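Local coordinates for conserved hypothetical protein (Agrobacterium tumefaciens, PDB 2FEX) that is of unknown function but belongs to the DJ-1/PfpI superfamily, whose members share a flavodoxin-like alpha/beta fold and often a nucleophilic cysteine, at residues R89-D92 against L96-G99; T110-D115 against G148-A153. All blocks are in the same frame, centred on the assembly; numbering follows the deposited sequence.

Contact 1. Residues R89-D92 against L96-G99; sequences RFRD and LVAG
The helix-to-strand return of an alpha/beta sandwich brings the end of helix 84-92 over the strand that follows it, 96-100, and Phe-90 and Arg-91 close on Val-97. A short connection joins the two elements. The contact is small, 120 Å² in all, and no hydrogen bond crosses it. One methyl group does most of the work. Val-97 CG2 meets Phe-90 CB at 3.9 Å and Arg-91 CG at 4.0 Å. It therefore sits against two successive residues of the helix. With CG1 of Val-97 anti to the backbone N (chi1 172°), CG2 falls anti to the carbonyl carbon and faces the helix. Phe-90 meets the valine through CB, not through its ring. The Phe-90 side chain also packs on Leu-67 of strand 66-69 and on Ile-64. Arg-91 contributes the aliphatic part of its chain. Its CD is also near Val-97 CG2, at 4.1 Å, and the two side chains cross at about a right angle. The arginine chain bends at chi2 (-77°) and again at chi3 (-70°). This carries the guanidinium group past the valine, where NH1 donates a hydrogen bond to Gly-148 O. The apolar stem thus packs on the sheet while the charged end binds a backbone carbonyl. Strand 96-100 is an inner strand, between parallel neighbours 66-69 and 150-153. Val-97 pairs with Gly-149 and Val-151 through its backbone. Helix 84-92 covers the Val-97 face of the sheet, and helix 158-168 packs on Leu-96 and Ala-98 from the opposite face.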
# COMPACT_ATOMS: atom_id res chain seq x y z
N ARG A 89 -19.32 1.65 19.23
CA ARG A 89 -20.32 0.84 18.53
C ARG A 89 -19.76 -0.56 18.24
O ARG A 89 -20.41 -1.56 18.50
CB ARG A 89 -20.77 1.55 17.22
CG ARG A 89 -21.89 0.90 16.40
CD ARG A 89 -22.32 1.73 15.12
NE ARG A 89 -22.09 3.17 15.26
CZ ARG A 89 -21.64 3.96 14.30
NH1 ARG A 89 -21.38 3.49 13.11
NH2 ARG A 89 -21.44 5.24 14.53
N PHE A 90 -18.56 -0.60 17.69
CA PHE A 90 -17.89 -1.87 17.35
C PHE A 90 -17.45 -2.68 18.57
O PHE A 90 -17.67 -3.90 18.65
CB PHE A 90 -16.75 -1.60 16.34
CG PHE A 90 -17.24 -1.55 14.95
CD1 PHE A 90 -17.97 -0.44 14.50
CD2 PHE A 90 -17.12 -2.69 14.11
CE1 PHE A 90 -18.50 -0.42 13.16
CE2 PHE A 90 -17.62 -2.71 12.82
CZ PHE A 90 -18.34 -1.58 12.32
N ARG A 91 -16.82 -1.99 19.53
CA ARG A 91 -16.33 -2.67 20.75
C ARG A 91 -17.48 -3.27 21.54
O ARG A 91 -17.35 -4.38 22.13
CB ARG A 91 -15.53 -1.71 21.65
CG ARG A 91 -14.20 -1.40 21.04
CD ARG A 91 -13.28 -2.59 21.28
NE ARG A 91 -12.95 -2.64 22.70
CZ ARG A 91 -12.35 -3.66 23.31
NH1 ARG A 91 -12.04 -4.78 22.65
NH2 ARG A 91 -12.07 -3.54 24.61
N ASP A 92 -18.61 -2.56 21.58
CA ASP A 92 -19.76 -3.04 22.36
C ASP A 92 -20.33 -4.34 21.76
O ASP A 92 -20.98 -5.08 22.46
CB ASP A 92 -20.85 -1.98 22.50
CG ASP A 92 -20.51 -0.90 23.51
OD1 ASP A 92 -19.49 -1.01 24.23
OD2 ASP A 92 -21.28 0.09 23.56
N LEU A 96 -13.55 -6.92 16.47
CA LEU A 96 -12.16 -6.48 16.36
C LEU A 96 -12.07 -5.00 15.97
O LEU A 96 -12.77 -4.59 15.04
CB LEU A 96 -11.49 -7.29 15.22
CG LEU A 96 -10.08 -6.88 14.81
CD1 LEU A 96 -9.16 -7.04 16.05
CD2 LEU A 96 -9.60 -7.82 13.67
N VAL A 97 -11.24 -4.24 16.67
CA VAL A 97 -10.94 -2.85 16.24
C VAL A 97 -9.41 -2.78 16.05
O VAL A 97 -8.70 -3.24 16.94
CB VAL A 97 -11.42 -1.80 17.26
CG1 VAL A 97 -10.92 -0.42 16.87
CG2 VAL A 97 -12.94 -1.81 17.27
N ALA A 98 -8.92 -2.28 14.91
CA ALA A 98 -7.46 -2.34 14.62
C ALA A 98 -7.09 -0.93 14.19
O ALA A 98 -7.81 -0.30 13.35
CB ALA A 98 -7.16 -3.29 13.48
N GLY A 99 -5.96 -0.43 14.70
CA GLY A 99 -5.49 0.90 14.31
C GLY A 99 -3.99 0.87 14.17
O GLY A 99 -3.30 0.27 14.99

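Contact 2. Residues T110-D115 against G148-A153; sequences TGVLND and GGVVTA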
# COMPACT_ATOMS: atom_id res chain seq x y z
N THR A 110 -9.66 7.16 22.55
CA THR A 110 -11.00 6.63 22.88
C THR A 110 -11.06 5.87 24.19
O THR A 110 -12.17 5.48 24.62
CB THR A 110 -11.54 5.66 21.78
OG1 THR A 110 -10.81 4.40 21.85
CG2 THR A 110 -11.47 6.32 20.38
N GLY A 111 -9.89 5.60 24.80
CA GLY A 111 -9.82 4.78 26.02
C GLY A 111 -9.68 3.28 25.77
O GLY A 111 -9.44 2.51 26.74
N VAL A 112 -9.79 2.84 24.51
CA VAL A 112 -9.82 1.41 24.20
C VAL A 112 -8.48 0.69 24.48
O VAL A 112 -8.40 -0.55 24.55
CB VAL A 112 -10.30 1.17 22.75
CG1 VAL A 112 -9.20 1.51 21.72
CG2 VAL A 112 -10.82 -0.23 22.59
N LEU A 113 -7.40 1.48 24.59
CA LEU A 113 -6.08 0.86 24.89
C LEU A 113 -5.78 0.81 26.40
O LEU A 113 -4.69 0.45 26.78
CB LEU A 113 -4.95 1.60 24.16
CG LEU A 113 -5.17 1.79 22.67
CD1 LEU A 113 -3.94 2.47 22.00
CD2 LEU A 113 -5.51 0.43 22.02
N ASN A 114 -6.73 1.24 27.25
CA ASN A 114 -6.41 1.36 28.70
C ASN A 114 -6.10 0.03 29.40
O ASN A 114 -5.34 0.01 30.39
CB ASN A 114 -7.54 2.05 29.44
CG ASN A 114 -7.68 3.55 29.11
OD1 ASN A 114 -6.90 4.13 28.32
ND2 ASN A 114 -8.74 4.19 29.68
N ASP A 115 -6.75 -1.03 28.91
CA ASP A 115 -6.90 -2.33 29.53
C ASP A 115 -6.31 -3.49 28.70
O ASP A 115 -6.55 -4.65 29.03
CB ASP A 115 -8.42 -2.56 29.68
CG ASP A 115 -9.19 -2.50 28.31
OD1 ASP A 115 -8.86 -1.72 27.34
OD2 ASP A 115 -10.19 -3.27 28.22
N GLY A 148 -7.14 -8.65 23.57
CA GLY A 148 -8.48 -8.21 23.96
C GLY A 148 -9.36 -7.71 22.82
O GLY A 148 -10.25 -6.91 23.06
N GLY A 149 -9.11 -8.21 21.61
CA GLY A 149 -9.88 -7.78 20.41
C GLY A 149 -9.45 -6.45 19.85
O GLY A 149 -10.19 -5.82 19.08
N VAL A 150 -8.25 -6.00 20.21
CA VAL A 150 -7.72 -4.76 19.67
C VAL A 150 -6.34 -5.05 19.08
O VAL A 150 -5.45 -5.62 19.74
CB VAL A 150 -7.57 -3.70 20.83
CG1 VAL A 150 -6.86 -2.40 20.32
CG2 VAL A 150 -8.95 -3.37 21.43
N VAL A 151 -6.15 -4.66 17.83
CA VAL A 151 -4.87 -4.83 17.17
C VAL A 151 -4.28 -3.42 16.94
O VAL A 151 -4.96 -2.50 16.45
CB VAL A 151 -5.04 -5.54 15.81
CG1 VAL A 151 -3.70 -5.50 15.01
CG2 VAL A 151 -5.46 -7.03 16.07
N THR A 152 -3.01 -3.24 17.29
CA THR A 152 -2.34 -1.98 17.08
C THR A 152 -0.95 -2.22 16.45
O THR A 152 -0.38 -3.29 16.57
CB THR A 152 -2.20 -1.17 18.41
OG1 THR A 152 -1.63 -2.03 19.41
CG2 THR A 152 -3.61 -0.62 18.84
N ALA A 153 -0.44 -1.18 15.76
CA ALA A 153 0.88 -1.23 15.13
C ALA A 153 1.36 0.16 14.83
O ALA A 153 0.58 1.12 14.74
CB ALA A 153 0.76 -1.98 13.81
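Leu-113 reaches from the turn after helix 102-109 to Val-150 and Thr-152 on strand 150-153. In this DJ-1/PfpI fold the loop covers that strand of the mixed sheet on the face where Arg-91 of helix 84-92 also touches Val-150. Leu-113 CB carries CG anti to the carbonyl carbon (chi1 -52°). From CG, the extended chi2 of -177° sets CD1 anti to CA, and the other branch, CD2, makes the contact. CD2 lies 3.6 Å from Val-150 CG1 and 3.9 Å from Thr-152 CG2. The leucine crosses Val-150 at about a right angle but meets Thr-152 tip to tip. In one of the two modelled conformers of Val-112, its CG2 comes to 3.8 Å from Val-150 CG2; this part is less certain. His-118 and Tyr-132 also pack on Leu-113.

The loop is shaped by its own bonds. Thr-110 OG1 accepts from Val-112 N at 3.2 Å in an ST turn. A type I beta turn follows from Gly-111 to Asn-114, closed by Asn-114 N to Gly-111 O at 3.0 Å.

Thr-152 divides its two branches. CG2 joins the apolar contact, and OG1 is hydrogen-bonded to the backbone N of Thr-119. Across the two segments only methyl groups of four buried residues meet. No hydrogen bond crosses, so shape and exclusion of water probably hold the loop on the strand.

Both contacts lie in the buried part of the fold, on neighbouring parallel strands of one sheet, with centres about 9 Å apart. Contact 1 joins a helix to the strand next in sequence. Contact 2 ties a loop to a strand more than thirty residues later. Contact 1 sets one methyl against methylenes of the helix, including the stem of an arginine, whereas contact 2 is methyl against methyl. Arg-91 reaches both: its stem belongs to contact 1 and its charged end to the more exposed start of 148-153. The strands themselves are joined by backbone bonds, among them Gly-99 N with Val-151 O.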